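Local atomic coordinates of double stranded RNA binding protein A (Xenopus laevis, PDB entry 1DI2), a protein that binds double-stranded RNA, here through the second of its double-stranded RNA-binding domains, seen in complex with an RNA duplex. Residues G4-L9 against I36-E41; L9-Q12 against R16-E19. The protein carries 1 engineered substitution. All coordinates share one frame; numbering follows the deposited sequence.

Contact 1: G4-L9 against I36-E41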
ATOM      1  N   GLY E   4      -3.941  -1.939 -15.534  1.00 14.14           N
ATOM      2  CA  GLY E   4      -3.401  -2.239 -16.847  1.00 13.45           C
ATOM      3  C   GLY E   4      -4.044  -3.448 -17.502  1.00 16.59           C
ATOM      4  O   GLY E   4      -4.335  -3.444 -18.705  1.00 16.85           O
ATOM      5  N   SER E   5      -4.262  -4.497 -16.716  1.00 15.72           N
ATOM      6  CA  SER E   5      -4.875  -5.703 -17.251  1.00 19.77           C
ATOM      7  C   SER E   5      -6.302  -5.437 -17.714  1.00 17.80           C
ATOM      8  O   SER E   5      -6.736  -5.978 -18.731  1.00 17.73           O
ATOM      9  CB  SER E   5      -4.851  -6.817 -16.205  1.00 19.05           C
ATOM     10  OG  SER E   5      -3.522  -7.249 -15.972  1.00 23.70           O
ATOM     11  N   LEU E   6      -7.018  -4.594 -16.983  1.00 14.37           N
ATOM     12  CA  LEU E   6      -8.387  -4.268 -17.353  1.00 17.73           C
ATOM     13  C   LEU E   6      -8.405  -3.458 -18.658  1.00 19.41           C
ATOM     14  O   LEU E   6      -9.236  -3.695 -19.539  1.00 20.45           O
ATOM     15  CB  LEU E   6      -9.071  -3.477 -16.234  1.00 15.30           C
ATOM     16  CG  LEU E   6     -10.490  -3.017 -16.592  1.00 13.30           C
ATOM     17  CD1 LEU E   6     -11.354  -4.236 -16.891  1.00 15.13           C
ATOM     18  CD2 LEU E   6     -11.092  -2.235 -15.443  1.00 11.23           C
ATOM     19  N   GLN E   7      -7.479  -2.508 -18.790  1.00 18.44           N
ATOM     20  CA  GLN E   7      -7.421  -1.694 -20.004  1.00 18.16           C
ATOM     21  C   GLN E   7      -7.172  -2.571 -21.225  1.00 18.49           C
ATOM     22  O   GLN E   7      -7.823  -2.397 -22.266  1.00 16.92           O
ATOM     23  CB  GLN E   7      -6.314  -0.632 -19.912  1.00 15.43           C
ATOM     24  CG  GLN E   7      -6.154   0.185 -21.186  1.00 15.95           C
ATOM     25  CD  GLN E   7      -5.173   1.340 -21.039  1.00 18.74           C
ATOM     26  OE1 GLN E   7      -5.363   2.228 -20.205  1.00 17.90           O
ATOM     27  NE2 GLN E   7      -4.123   1.336 -21.854  1.00 16.74           N
ATOM     28  N   GLU E   8      -6.231  -3.509 -21.098  1.00 16.20           N
ATOM     29  CA  GLU E   8      -5.890  -4.411 -22.198  1.00 19.26           C
ATOM     30  C   GLU E   8      -7.066  -5.281 -22.598  1.00 20.14           C
ATOM     31  O   GLU E   8      -7.284  -5.537 -23.790  1.00 18.73           O
ATOM     32  CB  GLU E   8      -4.684  -5.266 -21.810  1.00 16.34           C
ATOM     33  CG  GLU E   8      -3.360  -4.509 -21.908  1.00 17.58           C
ATOM     34  CD  GLU E   8      -2.201  -5.294 -21.340  1.00 22.24           C
ATOM     35  OE1 GLU E   8      -2.069  -6.491 -21.670  1.00 23.58           O
ATOM     36  OE2 GLU E   8      -1.417  -4.707 -20.572  1.00 21.67           O
ATOM     37  N   LEU E   9      -7.808  -5.746 -21.595  1.00 18.95           N
ATOM     38  CA  LEU E   9      -8.998  -6.556 -21.833  1.00 18.68           C
ATOM     39  C   LEU E   9      -9.951  -5.757 -22.718  1.00 18.12           C
ATOM     40  O   LEU E   9     -10.365  -6.223 -23.786  1.00 19.01           O
ATOM     41  CB  LEU E   9      -9.692  -6.873 -20.503  1.00 18.48           C
ATOM     42  CG  LEU E   9     -11.024  -7.630 -20.566  1.00 18.14           C
ATOM     43  CD1 LEU E   9     -10.791  -8.986 -21.204  1.00 19.75           C
ATOM     44  CD2 LEU E   9     -11.614  -7.797 -19.157  1.00 21.74           C
ATOM     45  N   ILE E  36     -13.683   4.575  -5.259  1.00 16.77           N
ATOM     46  CA  ILE E  36     -13.690   4.849  -6.686  1.00 15.88           C
ATOM     47  C   ILE E  36     -14.577   3.850  -7.399  1.00 17.18           C
ATOM     48  O   ILE E  36     -14.594   2.677  -7.049  1.00 17.45           O
ATOM     49  CB  ILE E  36     -12.252   4.770  -7.248  1.00 17.13           C
ATOM     50  CG1 ILE E  36     -11.460   5.978  -6.735  1.00 21.92           C
ATOM     51  CG2 ILE E  36     -12.266   4.673  -8.794  1.00 13.03           C
ATOM     52  CD1 ILE E  36     -10.059   6.091  -7.295  1.00 27.28           C
ATOM     53  N   THR E  37     -15.345   4.332  -8.371  1.00 16.86           N
ATOM     54  CA  THR E  37     -16.215   3.463  -9.145  1.00 16.70           C
ATOM     55  C   THR E  37     -15.554   3.209 -10.505  1.00 19.84           C
ATOM     56  O   THR E  37     -15.064   4.139 -11.164  1.00 18.96           O
ATOM     57  CB  THR E  37     -17.619   4.101  -9.367  1.00 19.84           C
ATOM     58  OG1 THR E  37     -18.284   4.253  -8.106  1.00 23.07           O
ATOM     59  CG2 THR E  37     -18.498   3.201 -10.260  1.00 22.26           C
ATOM     60  N   CYS E  38     -15.518   1.942 -10.902  1.00 16.78           N
ATOM     61  CA  CYS E  38     -14.938   1.567 -12.184  1.00 18.16           C
ATOM     62  C   CYS E  38     -16.047   1.047 -13.098  1.00 17.86           C
ATOM     63  O   CYS E  38     -16.714   0.065 -12.775  1.00 17.17           O
ATOM     64  CB  CYS E  38     -13.880   0.475 -12.013  1.00 17.64           C
ATOM     65  SG  CYS E  38     -13.255  -0.171 -13.610  1.00 21.21           S
ATOM     66  N   ARG E  39     -16.243   1.725 -14.223  1.00 18.76           N
ATOM     67  CA  ARG E  39     -17.249   1.338 -15.206  1.00 19.81           C
ATOM     68  C   ARG E  39     -16.622   1.013 -16.546  1.00 19.58           C
ATOM     69  O   ARG E  39     -15.835   1.800 -17.080  1.00 19.12           O
ATOM     70  CB  ARG E  39     -18.252   2.469 -15.416  1.00 20.65           C
ATOM     71  CG  ARG E  39     -19.283   2.628 -14.319  1.00 26.94           C
ATOM     72  CD  ARG E  39     -20.156   3.845 -14.582  1.00 32.19           C
ATOM     73  NE  ARG E  39     -21.364   3.837 -13.758  1.00 41.56           N
ATOM     74  CZ  ARG E  39     -22.455   3.123 -14.026  1.00 40.68           C
ATOM     75  NH1 ARG E  39     -22.511   2.356 -15.110  1.00 43.23           N
ATOM     76  NH2 ARG E  39     -23.490   3.174 -13.202  1.00 41.67           N
ATOM     77  N   VAL E  40     -16.971  -0.154 -17.072  1.00 15.57           N
ATOM     78  CA  VAL E  40     -16.494  -0.556 -18.386  1.00 16.34           C
ATOM     79  C   VAL E  40     -17.489  -1.511 -19.030  1.00 16.98           C
ATOM     80  O   VAL E  40     -17.998  -2.422 -18.366  1.00 17.75           O
ATOM     81  CB  VAL E  40     -15.097  -1.223 -18.344  1.00 17.09           C
ATOM     82  CG1 VAL E  40     -15.167  -2.603 -17.690  1.00 20.07           C
ATOM     83  CG2 VAL E  40     -14.552  -1.299 -19.737  1.00 18.40           C
ATOM     84  N   GLU E  41     -17.779  -1.277 -20.306  1.00 18.71           N
ATOM     85  CA  GLU E  41     -18.726  -2.110 -21.046  1.00 17.69           C
ATOM     86  C   GLU E  41     -20.015  -2.160 -20.244  1.00 19.26           C
ATOM     87  O   GLU E  41     -20.686  -1.161 -20.013  1.00 16.09           O
ATOM     88  CB  GLU E  41     -18.168  -3.542 -21.226  1.00 15.74           C
ATOM     89  CG  GLU E  41     -18.714  -4.263 -22.460  1.00 15.94           C
ATOM     90  CD  GLU E  41     -19.714  -5.394 -22.170  1.00 25.17           C
ATOM     91  OE1 GLU E  41     -20.062  -5.626 -20.997  1.00 24.59           O
ATOM     92  OE2 GLU E  41     -20.148  -6.060 -23.137  1.00 22.05           O
TER

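Contact 2: L9-Q12 against R16-E19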
ATOM      1  N   LEU E   9      -7.808  -5.746 -21.595  1.00 18.95           N
ATOM      2  CA  LEU E   9      -8.998  -6.556 -21.833  1.00 18.68           C
ATOM      3  C   LEU E   9      -9.951  -5.757 -22.718  1.00 18.12           C
ATOM      4  O   LEU E   9     -10.365  -6.223 -23.786  1.00 19.01           O
ATOM      5  CB  LEU E   9      -9.692  -6.873 -20.503  1.00 18.48           C
ATOM      6  CG  LEU E   9     -11.024  -7.630 -20.566  1.00 18.14           C
ATOM      7  CD1 LEU E   9     -10.791  -8.986 -21.204  1.00 19.75           C
ATOM      8  CD2 LEU E   9     -11.614  -7.797 -19.157  1.00 21.74           C
ATOM      9  N   ALA E  10     -10.278  -4.545 -22.271  1.00 16.85           N
ATOM     10  CA  ALA E  10     -11.195  -3.656 -22.995  1.00 16.02           C
ATOM     11  C   ALA E  10     -10.746  -3.431 -24.439  1.00 18.68           C
ATOM     12  O   ALA E  10     -11.533  -3.589 -25.382  1.00 18.92           O
ATOM     13  CB  ALA E  10     -11.319  -2.295 -22.262  1.00 13.03           C
ATOM     14  N   VAL E  11      -9.480  -3.063 -24.613  1.00 18.26           N
ATOM     15  CA  VAL E  11      -8.943  -2.813 -25.942  1.00 19.40           C
ATOM     16  C   VAL E  11      -9.021  -4.067 -26.806  1.00 21.46           C
ATOM     17  O   VAL E  11      -9.333  -3.998 -27.993  1.00 24.05           O
ATOM     18  CB  VAL E  11      -7.469  -2.320 -25.868  1.00 20.83           C
ATOM     19  CG1 VAL E  11      -6.856  -2.255 -27.270  1.00 17.36           C
ATOM     20  CG2 VAL E  11      -7.425  -0.929 -25.234  1.00 17.54           C
ATOM     21  N   GLN E  12      -8.739  -5.215 -26.205  1.00 22.31           N
ATOM     22  CA  GLN E  12      -8.777  -6.474 -26.935  1.00 25.54           C
ATOM     23  C   GLN E  12     -10.208  -6.843 -27.313  1.00 22.68           C
ATOM     24  O   GLN E  12     -10.459  -7.359 -28.404  1.00 19.17           O
ATOM     25  CB  GLN E  12      -8.112  -7.569 -26.086  1.00 27.57           C
ATOM     26  CG  GLN E  12      -8.120  -8.983 -26.667  1.00 38.45           C
ATOM     27  CD  GLN E  12      -9.404  -9.743 -26.368  1.00 46.89           C
ATOM     28  OE1 GLN E  12     -10.473  -9.414 -26.883  1.00 53.13           O
ATOM     29  NE2 GLN E  12      -9.302 -10.766 -25.517  1.00 51.49           N
ATOM     30  N   ARG E  16     -15.153   0.409 -25.081  1.00 19.60           N
ATOM     31  CA  ARG E  16     -14.618   1.739 -24.832  1.00 21.06           C
ATOM     32  C   ARG E  16     -13.801   1.531 -23.559  1.00 22.04           C
ATOM     33  O   ARG E  16     -14.122   0.655 -22.760  1.00 17.21           O
ATOM     34  CB  ARG E  16     -15.725   2.767 -24.578  1.00 22.74           C
ATOM     35  CG  ARG E  16     -16.556   3.087 -25.805  1.00 26.46           C
ATOM     36  CD  ARG E  16     -17.565   4.234 -25.602  1.00 29.26           C
ATOM     37  NE  ARG E  16     -16.966   5.498 -25.169  1.00 37.37           N
ATOM     38  CZ  ARG E  16     -16.781   5.853 -23.900  1.00 45.35           C
ATOM     39  NH1 ARG E  16     -17.137   5.040 -22.913  1.00 45.48           N
ATOM     40  NH2 ARG E  16     -16.239   7.033 -23.612  1.00 48.88           N
ATOM     41  N   LEU E  17     -12.752   2.324 -23.383  1.00 17.71           N
ATOM     42  CA  LEU E  17     -11.876   2.196 -22.221  1.00 19.25           C
ATOM     43  C   LEU E  17     -12.589   2.415 -20.889  1.00 17.58           C
ATOM     44  O   LEU E  17     -13.583   3.131 -20.814  1.00 17.21           O
ATOM     45  CB  LEU E  17     -10.702   3.183 -22.340  1.00 21.22           C
ATOM     46  CG  LEU E  17      -9.743   2.998 -23.523  1.00 24.54           C
ATOM     47  CD1 LEU E  17      -8.815   4.199 -23.645  1.00 28.55           C
ATOM     48  CD2 LEU E  17      -8.950   1.716 -23.349  1.00 28.27           C
ATOM     49  N   PRO E  18     -12.076   1.793 -19.815  1.00 16.74           N
ATOM     50  CA  PRO E  18     -12.659   1.922 -18.481  1.00 17.42           C
ATOM     51  C   PRO E  18     -12.729   3.371 -17.991  1.00 19.77           C
ATOM     52  O   PRO E  18     -11.846   4.183 -18.275  1.00 16.64           O
ATOM     53  CB  PRO E  18     -11.713   1.085 -17.618  1.00 19.48           C
ATOM     54  CG  PRO E  18     -11.265   0.015 -18.584  1.00 20.75           C
ATOM     55  CD  PRO E  18     -10.915   0.889 -19.767  1.00 18.20           C
ATOM     56  N   GLU E  19     -13.789   3.685 -17.258  1.00 19.55           N
ATOM     57  CA  GLU E  19     -13.942   5.018 -16.698  1.00 23.89           C
ATOM     58  C   GLU E  19     -13.900   4.931 -15.177  1.00 21.95           C
ATOM     59  O   GLU E  19     -14.621   4.133 -14.575  1.00 21.15           O
ATOM     60  CB  GLU E  19     -15.267   5.648 -17.118  1.00 27.94           C
ATOM     61  CG  GLU E  19     -15.468   5.751 -18.614  1.00 34.90           C
ATOM     62  CD  GLU E  19     -16.765   6.452 -18.963  1.00 41.59           C
ATOM     63  OE1 GLU E  19     -17.714   6.375 -18.152  1.00 45.54           O
ATOM     64  OE2 GLU E  19     -16.850   7.054 -20.054  1.00 48.39           O
TER

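Contact 1: G4-L9 against I36-E41
L6 of helix 2-13 reaches C38 and V40 on strand 33-40, joining the first helix of the alpha-beta-beta-beta-alpha fold of the double-stranded RNA-binding domain to the middle strand of its antiparallel sheet. The contact is apolar: its touching pairs are carbon-carbon or carbon-sulfur and no hydrogen bond crosses; 105 Å² is buried, with L6 CA and V40 CA, the nearest backbone positions, 9.0 Å apart. Along the leucine, CB leaves the helix toward the strand but is still 5.9 Å from C38 SG. With CG anti to the backbone N (chi1 176°), the side chain extends from the helix toward the strand; CG itself stays 5.0 Å from C38 SG, and its two methyls do the touching. CD1 meets V40 CG1 at 4.2 Å, whereas CD2 advances on the cysteine. C38 and V40 both direct their CB toward the helix, while that of R39 between them points away. L63 of helix 52-68 packs on all three side chains and Y20 on L6 and C38, setting the leucine in the hydrophobic core. The tightest touch is L6 CD2 on C38 SG at 3.5 Å, the methyl meeting the sulfur nearly end-on; the angle C38 CB-C38 SG-L6 CD2 is about 151°.

Contact 2: L9-Q12 against R16-E19
A10 CA and L17 CA come within 5.9 Å where the last turn of helix 2-13 meets segment 16-19, the end of the following loop and the first residue of strand 19-26; R16, L17 and P18 have phi/psi near -60°/150°, an extended, polyproline-II-like course. This is the loop joining the first helix to the first strand of the alpha-beta-beta-beta-alpha RNA-binding fold. No hydrogen bond joins the two segments, and A10 and L17 supply most of the 138 Å² buried. A10 needs only its CB, which points at the loop: it sits 4.1 Å from P18 CD, at the nitrogen-bound corner of the proline ring, and equally far from R16 O. W15 packs against the same alanine, which is buried.

Nearer the surface, V11 and L17 lie alongside each other and point the same way. The valine has CG1 anti to the backbone N (chi1 172°), which puts CG2 on the N side and makes it the branch that faces the leucine. From the loop, L17 answers with CD2 and also touches Q7, one turn earlier on the helix. The CB of R16 points away from the helix, and its salt bridge stays within segment 16-19: E19 OE2 lies in the guanidinium plane, at its edge, 3.5 Å from R16 NH1, a rather long separation. Across the surface pair, V11 CG2 and L17 CD2 are 3.6 Å apart.

Contacts 1 and 2 use successive parts of helix 2-13, share L9, and have centres 6 Å apart. P18 is the physical joint between them: its CG lies 3.7 Å from L6 CG and is also 3.7 Å from V40 CG2, so the proline of contact 2 touches both partners of contact 1, L6 of the helix and V40 of the strand. V40 CG2 in addition approaches R16 O at 3.6 Å. A probable backbone hydrogen bond, E19 N to R39 O at 2.8 Å, ties segment 16-19 to the sheet. Neither contact touches the bound RNA: their nearest atoms are about 8 Å (contact 1) and about 14 Å (contact 2) from it.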